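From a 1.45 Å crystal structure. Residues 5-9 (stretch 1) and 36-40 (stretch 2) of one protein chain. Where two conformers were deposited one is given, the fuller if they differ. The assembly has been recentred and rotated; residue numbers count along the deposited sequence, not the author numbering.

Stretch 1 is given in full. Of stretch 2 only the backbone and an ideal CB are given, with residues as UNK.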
# COMPACT_ATOMS: atom_id res chain seq x y z
N PHE A 5 -9.92 17.02 1.66
CA PHE A 5 -10.04 15.57 1.49
C PHE A 5 -8.81 15.02 0.73
O PHE A 5 -8.45 15.54 -0.36
CB PHE A 5 -11.29 15.27 0.65
CG PHE A 5 -11.52 13.81 0.36
CD1 PHE A 5 -11.54 13.35 -0.97
CD2 PHE A 5 -11.77 12.90 1.40
CE1 PHE A 5 -11.84 12.02 -1.28
CE2 PHE A 5 -12.07 11.56 1.08
CZ PHE A 5 -12.11 11.10 -0.20
N SER A 6 -8.19 13.99 1.32
CA SER A 6 -7.09 13.24 0.66
C SER A 6 -7.70 11.87 0.34
O SER A 6 -7.89 11.06 1.25
CB SER A 6 -5.91 13.12 1.63
OG SER A 6 -4.82 12.45 0.99
N GLY A 7 -8.03 11.62 -0.92
CA GLY A 7 -8.66 10.37 -1.29
C GLY A 7 -8.94 10.36 -2.76
O GLY A 7 -8.61 11.31 -3.46
N PRO A 8 -9.60 9.34 -3.26
CA PRO A 8 -9.91 9.20 -4.69
C PRO A 8 -10.98 10.12 -5.23
O PRO A 8 -11.87 10.56 -4.51
CB PRO A 8 -10.28 7.75 -4.82
CG PRO A 8 -10.85 7.42 -3.51
CD PRO A 8 -10.21 8.26 -2.46
N SER A 9 -10.86 10.45 -6.52
CA SER A 9 -11.81 11.32 -7.19
C SER A 9 -12.47 10.53 -8.33
O SER A 9 -11.85 9.57 -8.84
CB SER A 9 -11.10 12.56 -7.74
OG SER A 9 -10.66 13.43 -6.70
N UNK A 36 1.25 11.45 7.86
CA UNK A 36 0.26 10.49 8.26
C UNK A 36 -1.08 10.92 7.65
O UNK A 36 -1.40 12.10 7.51
CB UNK A 36 0.18 10.38 9.78
N UNK A 37 -1.89 9.92 7.27
CA UNK A 37 -3.20 10.18 6.69
C UNK A 37 -3.20 10.87 5.33
O UNK A 37 -3.86 11.88 5.10
CB UNK A 37 -4.01 11.03 7.67
N UNK A 38 -2.42 10.30 4.44
CA UNK A 38 -2.29 10.76 3.07
C UNK A 38 -2.70 9.60 2.15
O UNK A 38 -2.12 8.52 2.27
CB UNK A 38 -0.87 11.24 2.78
N UNK A 39 -3.57 9.86 1.18
CA UNK A 39 -4.00 8.87 0.19
C UNK A 39 -2.92 8.67 -0.86
O UNK A 39 -2.38 9.67 -1.43
CB UNK A 39 -5.31 9.30 -0.47
N UNK A 40 -2.57 7.42 -1.13
CA UNK A 40 -1.53 7.09 -2.14
C UNK A 40 -1.95 5.90 -2.99
O UNK A 40 -2.76 5.06 -2.56
CB UNK A 40 -0.19 6.79 -1.46

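Position 36 lies beyond the reach of stretch 1. No atom of that stretch comes within 5.5 Å of its ideal CB, and phi/psi of -58/145 is open to most residues. The residue is Asp36, with chi1 in the t well. Its OD2 is hydrogen-bonded elsewhere in the structure.

Position 37 has phi/psi of 66/51, a left-handed conformation. Glycine, asparagine and aspartate take it most readily. CA-to-CB points sideways to stretch 1, and again nothing of that stretch lies within 5.5 Å of the ideal CB. The backbone is the main guide, and a small polar residue or glycine would suit. The residue is Asp37. Its side chain stays clear of stretch 1; the nearest approach is Asp37 OD2 to Ser6 O, 6.5 Å. Its contact is through the backbone, where Asp37 O lies 4.2 Å from Ser6 CB.

Position 38 has extended angles, -121/131, which suit beta-branched residues among others. CA-to-CB points away from stretch 1, yet the ideal CB is 4.5 Å from Ser6 OG. Many side chains would suit. The residue is Thr38, with chi1 of -62° (m). Its CG2 is 4.2 Å from Ser6 OG, a loose contact. Its OG1 hydrogen-bonds to a residue just outside the stretches.

Position 39 faces stretch 1 most directly. CA-to-CB points toward it, and CA is 5.1 Å from Gly7 CA. The ideal CB is 3.5 Å from Ser6 OG and 3.6 Å from Gly7 N. The backbone also takes part: N of position 39 donates a hydrogen bond to Ser6 OG at 2.9 Å, nearly straight at 175°. Any residue with a free backbone NH could make it; proline could not. Beyond CB, stretch 1 offers the CA of Gly7 and the ring of Pro8. A flat or long apolar side chain would suit, and an aromatic ring could use both groups. The residue is Trp39, with chi1 of -177° (t) and chi2 of -100°. Gly7 CA and Pro8 CD lie over one face of its indole. Gly7 CA is 3.5 Å from Trp39 CG and makes a CH-pi contact with the five-membered ring. Pro8 CD is 3.7 Å from Trp39 CE2 and makes another with the six-membered ring, 15° off the ring normal.

Position 40 continues the strand at -138/159. Its CA-to-CB points away, so stretch 1 leaves the choice open; a beta-branched residue fits the extended backbone. The residue is Val40, deposited in two conformers.

Stretch 2 36-40: DDTWV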
# COMPACT_ATOMS: atom_id res chain seq x y z
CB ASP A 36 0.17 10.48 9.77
CG ASP A 36 -0.92 9.62 10.27
OD1 ASP A 36 -1.75 10.12 11.05
OD2 ASP A 36 -0.96 8.43 9.90
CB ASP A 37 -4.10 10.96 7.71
CG ASP A 37 -5.57 10.57 7.63
OD1 ASP A 37 -6.42 11.46 7.95
OD2 ASP A 37 -5.92 9.42 7.24
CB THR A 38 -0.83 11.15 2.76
OG1 THR A 38 -0.43 12.23 3.61
CG2 THR A 38 -0.70 11.58 1.31
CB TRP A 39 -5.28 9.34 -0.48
CG TRP A 39 -5.81 8.37 -1.44
CD1 TRP A 39 -5.67 8.40 -2.78
CD2 TRP A 39 -6.62 7.23 -1.13
NE1 TRP A 39 -6.34 7.34 -3.34
CE2 TRP A 39 -6.93 6.61 -2.36
CE3 TRP A 39 -7.12 6.68 0.06
CZ2 TRP A 39 -7.73 5.45 -2.44
CZ3 TRP A 39 -7.94 5.49 -0.02
CH2 TRP A 39 -8.21 4.91 -1.27
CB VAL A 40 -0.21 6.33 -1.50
CG1 VAL A 40 -0.49 5.55 -0.26
CG2 VAL A 40 0.24 5.05 -2.40
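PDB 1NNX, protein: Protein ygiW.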